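Side-chain contacts in periplasmic binding protein (Veillonella parvula, PDB 4LJS), which probably captures a small solute outside the cytoplasmic membrane and delivers it to an ABC importer: residues R66-M71 / L104-D109; A98-V103 / P126-A131; Q179-Y184 / D301-V306. All blocks are in the same frame, centred on the assembly; numbering follows the deposited sequence.

Contact 1: R66-M71 / L104-D109; sequences RIVAGM and LMMKPD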
# COMPACT_ATOMS: atom_id res chain seq x y z
N ARG A 66 7.90 14.04 -12.68
CA ARG A 66 7.46 15.22 -11.93
C ARG A 66 7.87 15.15 -10.45
O ARG A 66 7.77 16.14 -9.72
CB ARG A 66 5.95 15.44 -12.09
CG ARG A 66 5.57 15.72 -13.55
CD ARG A 66 4.09 15.94 -13.75
NE ARG A 66 3.81 16.26 -15.16
CZ ARG A 66 3.66 17.50 -15.63
NH1 ARG A 66 3.73 18.54 -14.81
NH2 ARG A 66 3.42 17.69 -16.92
N ILE A 67 8.34 13.98 -10.02
CA ILE A 67 8.77 13.80 -8.64
C ILE A 67 10.17 14.38 -8.39
O ILE A 67 11.16 13.94 -9.00
CB ILE A 67 8.79 12.32 -8.25
CG1 ILE A 67 7.40 11.69 -8.42
CG2 ILE A 67 9.29 12.17 -6.81
CD1 ILE A 67 7.37 10.20 -8.14
N VAL A 68 10.26 15.35 -7.49
CA VAL A 68 11.55 15.90 -7.09
C VAL A 68 12.14 15.09 -5.95
O VAL A 68 13.32 14.76 -5.95
CB VAL A 68 11.44 17.39 -6.69
CG1 VAL A 68 12.77 17.88 -6.10
CG2 VAL A 68 11.05 18.23 -7.90
N ALA A 69 11.29 14.75 -4.98
CA ALA A 69 11.71 13.92 -3.86
C ALA A 69 10.76 12.74 -3.67
O ALA A 69 9.54 12.91 -3.63
CB ALA A 69 11.84 14.74 -2.59
N GLY A 70 11.34 11.55 -3.56
CA GLY A 70 10.58 10.33 -3.33
C GLY A 70 11.28 9.60 -2.21
O GLY A 70 12.20 8.82 -2.44
N MSE A 71 10.85 9.87 -0.98
CA MSE A 71 11.61 9.44 0.18
C MSE A 71 10.89 8.35 0.96
O MSE A 71 9.67 8.35 1.04
CB MSE A 71 11.91 10.64 1.09
CG MSE A 71 12.68 11.75 0.37
SE MSE A 71 12.93 13.38 1.43
CE MSE A 71 11.30 14.29 0.89
N LEU A 104 11.39 22.85 2.03
CA LEU A 104 11.24 24.25 1.64
C LEU A 104 12.17 24.60 0.47
O LEU A 104 11.75 25.24 -0.49
CB LEU A 104 11.48 25.19 2.83
CG LEU A 104 10.32 25.31 3.83
CD1 LEU A 104 10.75 26.01 5.12
CD2 LEU A 104 9.13 26.03 3.21
N MSE A 105 13.43 24.17 0.57
CA MSE A 105 14.43 24.43 -0.46
C MSE A 105 14.03 23.86 -1.82
O MSE A 105 14.36 24.42 -2.86
CB MSE A 105 15.80 23.88 -0.03
CG MSE A 105 16.88 23.86 -1.12
SE MSE A 105 16.92 22.24 -2.22
CE MSE A 105 17.28 20.93 -0.81
N MSE A 106 13.32 22.73 -1.79
CA MSE A 106 12.91 22.04 -3.00
C MSE A 106 11.77 22.75 -3.72
O MSE A 106 11.55 22.53 -4.91
CB MSE A 106 12.45 20.63 -2.66
CG MSE A 106 13.56 19.72 -2.21
SE MSE A 106 12.85 18.01 -1.61
CE MSE A 106 14.45 17.41 -0.67
N LYS A 107 11.02 23.57 -2.97
CA LYS A 107 9.88 24.31 -3.51
C LYS A 107 8.88 23.42 -4.23
O LYS A 107 8.70 23.55 -5.45
CB LYS A 107 10.36 25.45 -4.43
CG LYS A 107 11.14 26.53 -3.70
CD LYS A 107 11.47 27.71 -4.61
CE LYS A 107 10.21 28.45 -5.03
NZ LYS A 107 10.56 29.82 -5.53
N PRO A 108 8.24 22.51 -3.50
CA PRO A 108 7.26 21.65 -4.15
C PRO A 108 6.00 22.43 -4.49
O PRO A 108 5.73 23.47 -3.88
CB PRO A 108 6.93 20.63 -3.06
CG PRO A 108 7.09 21.41 -1.79
CD PRO A 108 8.27 22.30 -2.03
N ASP A 109 5.23 21.95 -5.47
CA ASP A 109 3.91 22.51 -5.70
C ASP A 109 2.83 21.49 -5.31
O ASP A 109 1.65 21.80 -5.25
CB ASP A 109 3.75 23.06 -7.14
CG ASP A 109 3.98 22.00 -8.22
OD1 ASP A 109 4.17 20.81 -7.89
OD2 ASP A 109 3.95 22.38 -9.41

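Contact 2: A98-V103 / P126-A131; sequences ANLESV and PTFWQA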
# COMPACT_ATOMS: atom_id res chain seq x y z
N ALA A 98 13.95 14.48 4.64
CA ALA A 98 12.55 14.54 5.07
C ALA A 98 12.43 15.43 6.30
O ALA A 98 12.10 14.97 7.39
CB ALA A 98 11.99 13.13 5.35
N ASN A 99 12.72 16.71 6.12
CA ASN A 99 12.56 17.69 7.17
C ASN A 99 12.10 18.97 6.50
O ASN A 99 12.26 19.14 5.29
CB ASN A 99 13.86 17.91 7.94
CG ASN A 99 14.97 18.38 7.04
OD1 ASN A 99 15.03 19.54 6.66
ND2 ASN A 99 15.87 17.46 6.68
N LEU A 100 11.54 19.88 7.29
CA LEU A 100 10.90 21.05 6.73
C LEU A 100 11.88 21.93 5.95
O LEU A 100 11.56 22.45 4.88
CB LEU A 100 10.17 21.84 7.82
CG LEU A 100 9.48 23.15 7.40
CD1 LEU A 100 8.40 22.91 6.33
CD2 LEU A 100 8.89 23.86 8.61
N GLU A 101 13.09 22.08 6.49
CA GLU A 101 14.06 22.99 5.88
C GLU A 101 14.48 22.51 4.48
O GLU A 101 14.54 23.31 3.55
CB GLU A 101 15.27 23.17 6.80
CG GLU A 101 15.72 24.60 6.91
CD GLU A 101 16.83 24.80 7.93
OE1 GLU A 101 16.51 25.03 9.12
OE2 GLU A 101 18.01 24.75 7.53
N SER A 102 14.75 21.22 4.33
CA SER A 102 15.11 20.65 3.02
C SER A 102 13.95 20.73 2.02
O SER A 102 14.14 21.05 0.85
CB SER A 102 15.56 19.19 3.15
OG SER A 102 16.58 19.05 4.12
N VAL A 103 12.74 20.40 2.48
CA VAL A 103 11.57 20.44 1.59
C VAL A 103 11.21 21.87 1.15
O VAL A 103 10.80 22.07 0.00
CB VAL A 103 10.38 19.71 2.21
CG1 VAL A 103 9.13 19.89 1.35
CG2 VAL A 103 10.70 18.22 2.34
N PRO A 126 -1.47 21.52 5.41
CA PRO A 126 -2.00 21.99 4.13
C PRO A 126 -2.15 23.51 4.09
O PRO A 126 -1.89 24.12 3.06
CB PRO A 126 -3.39 21.35 4.07
CG PRO A 126 -3.21 20.07 4.83
CD PRO A 126 -2.26 20.39 5.95
N THR A 127 -2.59 24.09 5.20
CA THR A 127 -2.76 25.53 5.31
C THR A 127 -1.43 26.27 5.12
O THR A 127 -1.37 27.32 4.48
CB THR A 127 -3.39 25.90 6.67
OG1 THR A 127 -4.76 25.48 6.67
CG2 THR A 127 -3.34 27.41 6.91
N PHE A 128 -0.36 25.71 5.68
CA PHE A 128 0.97 26.28 5.54
C PHE A 128 1.39 26.30 4.07
O PHE A 128 1.85 27.32 3.56
CB PHE A 128 1.96 25.47 6.37
CG PHE A 128 3.39 25.87 6.17
CD1 PHE A 128 4.17 25.27 5.19
CD2 PHE A 128 3.98 26.82 6.99
CE1 PHE A 128 5.50 25.63 5.01
CE2 PHE A 128 5.32 27.18 6.81
CZ PHE A 128 6.08 26.58 5.82
N TRP A 129 1.22 25.16 3.40
CA TRP A 129 1.64 25.02 2.02
C TRP A 129 0.76 25.79 1.04
O TRP A 129 1.23 26.25 0.01
CB TRP A 129 1.71 23.54 1.64
CG TRP A 129 2.88 22.87 2.29
CD1 TRP A 129 2.85 21.96 3.30
CD2 TRP A 129 4.26 23.11 2.00
NE1 TRP A 129 4.13 21.60 3.66
CE2 TRP A 129 5.02 22.29 2.87
CE3 TRP A 129 4.94 23.92 1.08
CZ2 TRP A 129 6.41 22.26 2.85
CZ3 TRP A 129 6.33 23.90 1.06
CH2 TRP A 129 7.05 23.07 1.94
N GLN A 130 -0.52 25.92 1.38
CA GLN A 130 -1.44 26.65 0.52
C GLN A 130 -1.06 28.13 0.49
O GLN A 130 -1.32 28.83 -0.49
CB GLN A 130 -2.89 26.44 0.95
CG GLN A 130 -3.44 25.08 0.48
CD GLN A 130 -4.73 24.68 1.19
OE1 GLN A 130 -5.19 25.36 2.10
NE2 GLN A 130 -5.30 23.56 0.77
N ALA A 131 -0.42 28.60 1.55
CA ALA A 131 0.04 29.98 1.59
C ALA A 131 1.30 30.13 0.74
O ALA A 131 1.68 31.24 0.37
CB ALA A 131 0.31 30.40 3.03

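Contact 3: Q179-Y184 / D301-V306; sequences QQSVAY and DSIDIV. Unlike the reference sequence in segment 301-306: S302 (reference Gly).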
# COMPACT_ATOMS: atom_id res chain seq x y z
N GLN A 179 -9.99 -4.69 -9.89
CA GLN A 179 -11.38 -5.03 -9.62
C GLN A 179 -11.84 -6.26 -10.40
O GLN A 179 -12.55 -7.11 -9.86
CB GLN A 179 -12.29 -3.85 -9.95
CG GLN A 179 -12.07 -2.62 -9.08
CD GLN A 179 -13.06 -1.51 -9.42
OE1 GLN A 179 -13.49 -1.39 -10.57
NE2 GLN A 179 -13.42 -0.71 -8.43
N GLN A 180 -11.44 -6.35 -11.66
CA GLN A 180 -11.81 -7.50 -12.49
C GLN A 180 -11.18 -8.78 -11.97
O GLN A 180 -11.76 -9.86 -12.06
CB GLN A 180 -11.39 -7.27 -13.94
CG GLN A 180 -12.25 -6.25 -14.67
CD GLN A 180 -11.84 -6.04 -16.11
OE1 GLN A 180 -10.82 -6.57 -16.57
NE2 GLN A 180 -12.63 -5.26 -16.84
N SER A 181 -9.97 -8.65 -11.42
CA SER A 181 -9.24 -9.78 -10.88
C SER A 181 -9.94 -10.36 -9.65
O SER A 181 -10.15 -11.58 -9.55
CB SER A 181 -7.81 -9.36 -10.54
OG SER A 181 -7.08 -10.44 -10.03
N VAL A 182 -10.31 -9.49 -8.71
CA VAL A 182 -11.05 -9.89 -7.53
C VAL A 182 -12.37 -10.58 -7.92
O VAL A 182 -12.69 -11.65 -7.41
CB VAL A 182 -11.36 -8.68 -6.61
CG1 VAL A 182 -12.37 -9.06 -5.54
CG2 VAL A 182 -10.07 -8.12 -5.96
N ALA A 183 -13.11 -9.96 -8.84
CA ALA A 183 -14.43 -10.45 -9.21
C ALA A 183 -14.33 -11.77 -9.96
O ALA A 183 -15.19 -12.64 -9.81
CB ALA A 183 -15.17 -9.43 -10.05
N TYR A 184 -13.30 -11.91 -10.78
CA TYR A 184 -13.06 -13.15 -11.49
C TYR A 184 -12.85 -14.30 -10.50
O TYR A 184 -13.50 -15.34 -10.60
CB TYR A 184 -11.84 -13.02 -12.40
CG TYR A 184 -11.33 -14.33 -12.94
CD1 TYR A 184 -11.92 -14.93 -14.04
CD2 TYR A 184 -10.24 -14.96 -12.34
CE1 TYR A 184 -11.44 -16.13 -14.54
CE2 TYR A 184 -9.76 -16.16 -12.83
CZ TYR A 184 -10.36 -16.74 -13.92
OH TYR A 184 -9.88 -17.92 -14.40
N ASP A 301 -0.13 -6.38 -5.96
CA ASP A 301 0.73 -7.46 -5.46
C ASP A 301 0.00 -8.30 -4.41
O ASP A 301 0.09 -9.54 -4.42
CB ASP A 301 2.03 -6.90 -4.87
CG ASP A 301 2.94 -6.27 -5.91
OD1 ASP A 301 2.71 -5.10 -6.28
OD2 ASP A 301 3.89 -6.94 -6.35
N SER A 302 -0.69 -7.64 -3.49
CA SER A 302 -1.40 -8.37 -2.44
C SER A 302 -2.62 -9.12 -2.96
O SER A 302 -2.88 -10.24 -2.52
CB SER A 302 -1.78 -7.46 -1.28
OG SER A 302 -2.45 -6.28 -1.70
N ILE A 303 -3.36 -8.51 -3.89
CA ILE A 303 -4.47 -9.21 -4.55
C ILE A 303 -3.99 -10.53 -5.15
O ILE A 303 -4.61 -11.57 -4.95
CB ILE A 303 -5.09 -8.35 -5.67
CG1 ILE A 303 -5.92 -7.21 -5.09
CG2 ILE A 303 -5.99 -9.21 -6.55
CD1 ILE A 303 -6.34 -6.19 -6.14
N ASP A 304 -2.88 -10.48 -5.87
CA ASP A 304 -2.30 -11.67 -6.49
C ASP A 304 -1.85 -12.73 -5.48
O ASP A 304 -2.15 -13.91 -5.64
CB ASP A 304 -1.13 -11.30 -7.40
CG ASP A 304 -1.59 -10.64 -8.70
OD1 ASP A 304 -2.81 -10.68 -8.98
OD2 ASP A 304 -0.74 -10.10 -9.43
N ILE A 305 -1.14 -12.30 -4.44
CA ILE A 305 -0.67 -13.23 -3.43
C ILE A 305 -1.83 -13.87 -2.67
O ILE A 305 -1.87 -15.08 -2.47
CB ILE A 305 0.31 -12.56 -2.45
CG1 ILE A 305 1.59 -12.17 -3.20
CG2 ILE A 305 0.61 -13.49 -1.27
CD1 ILE A 305 2.60 -11.42 -2.37
N VAL A 306 -2.79 -13.04 -2.26
CA VAL A 306 -3.91 -13.55 -1.49
C VAL A 306 -4.84 -14.45 -2.33
O VAL A 306 -5.22 -15.54 -1.89
CB VAL A 306 -4.68 -12.42 -0.79
CG1 VAL A 306 -5.88 -12.98 -0.06
CG2 VAL A 306 -3.74 -11.70 0.19

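Contact 1: R66-M71 / L104-D109
V68 and M106 bring the two backbones nearest to each other, 7.5 Å between their CA atoms, where the chain turns a corner at V68 beside the last turn of helix 100-106. This is part of a beta-alpha-beta crossover in the four-stranded parallel sheet of the N-terminal lobe: strand 67-71 is an outermost strand, and helix 100-106 comes just before strand 110-113, with strand 47-50 lying between strands 67-71 and 110-113. The contact is buried and purely apolar, and a single side chain, the selenomethionine M106, supplies nearly everything from the helix side. Its CG lies beside the backbone N (chi1 -69°), and from there the chain runs out extended, carrying the selenium toward the strand. SE comes to 3.6 Å from CB of A69, and the terminal CE stays by the same methyl at 4.2 Å. Lower down the M106 chain, CG faces CG1 of V68 across a looser 4.4 Å. One branch of the valine and the alanine methyl therefore line successive parts of one long side chain, which also rests on V48 of the intervening strand. Next to this packing, M71 lies on V48 and M50.

The end of the helix is tied down by polar groups. K107 leaves the helix with positive phi, its N hydrogen-bonded to O of L104 at 3.1 Å, and R46 reaches in through NH1 to O of M106. Further along, the carboxylate of D109 is bonded to two backbone amides: OD1 accepts from N of R46 and OD2 from N of E45.

Contact 2: A98-V103 / P126-A131
With CG of W129 beside the backbone N (chi1 -72°) and CG of F128 anti to its own (chi1 173°), the two aromatic rings leave helix 126-130 together and reach toward L100 and V103 of the facing helix. The rings also settle against each other: CD1 of F128 sits 3.7 Å above the indole plane, over its centre, while CG of W129 lies in the plane of the phenyl ring at its edge. L100 meets this pair with one branch. Its CD1 touches CE1 of F128 at 4.2 Å and CZ2 of W129 at 4.1 Å, the leucine and tryptophan side chains running antiparallel alongside one another. V103 stands roughly perpendicular to the tryptophan side chain, its CG1 coming to 3.8 Å from CH2 of W129, at the far end of the benzo ring.

Each helix precedes a strand of the parallel sheet in the N-terminal lobe, helix 100-106 leading on to strand 110-113 and helix 126-130 to strand 135-138. Both V103 and W129 continue inward onto L111, so their meeting is backed by the sheet, whereas L100 and F128 lie nearer the surface. The indole is held by its polar end as well, NE1 being hydrogen-bonded to O of L123.

Helix 100-106 starts with N99 as its N-cap. OD1 of N99 accepts a hydrogen bond from N of S102 at 2.9 Å, with an N-H...O angle of 167°. It is gripped a second time by OG of S102 at 3.0 Å, and both donors approach from the same face of the amide, tilted out of its plane.

Contact 3: Q179-Y184 / D301-V306
I303 is the residue of helix 301-306 that meets S181 and V182 most fully, and it follows directly on D301, whose OD1 is in salt bridges to R298 and R80, and on S302, which stands where the reference sequence has glycine. The CA of I303 is 7.3 Å from that of V182, the nearest approach of the two backbones. With CG1 set beside the backbone N (chi1 -73°) and CG2 anti to it, the two branches of the isoleucine go to different neighbours. CG2 lies against OG of S181 at 3.8 Å; the serine hydroxyl is brought there by its own torsion, which holds OG anti to the backbone N (chi1 -180°). The other branch runs on extended past CG1, and CD1 at its end reaches CG2 of V182 at 4.2 Å. M151 of helix 151-164 touches both V182 and I303, so a third helix completes this small apolar patch.

The two segments run nearly parallel, their axes 15° apart and 10.6 Å from each other at closest approach. Helix 168-188 is probably the long helix that spans the two lobes in binding proteins of this family, and here the C-terminal helix 299-310 packs along it.

D304 starts out away from the partner helix, yet its carboxylate bends back until OD1 is 4.4 Å from OG of S181. No hydrogen bond joins the two segments, and the serine hydroxyl faces a methyl on one residue and a carboxylate on the next. A phosphate ion, probably from the crystallisation liquor, sits about 6 Å from the S181 side chain.

Overall arrangement
From the N terminus, contact 1 opens on edge strand 67-71 and closes when the chain comes back along helix 100-106. Before it closes, contact 2 has opened at 98-103, to close at helix 126-130, so the two loops cross and share helix 100-106. They touch directly: CD2 of L104 is 3.8 Å from CH2 of W129, and P108 leans on the same indole. Together they tie strand, helix and next helix into the N-terminal lobe. Contact 3 follows in series, about 33 Å from contact 1 between centres and across the chain's centre; its long loop brings the C-terminal helix 299-310 back to helix 168-188.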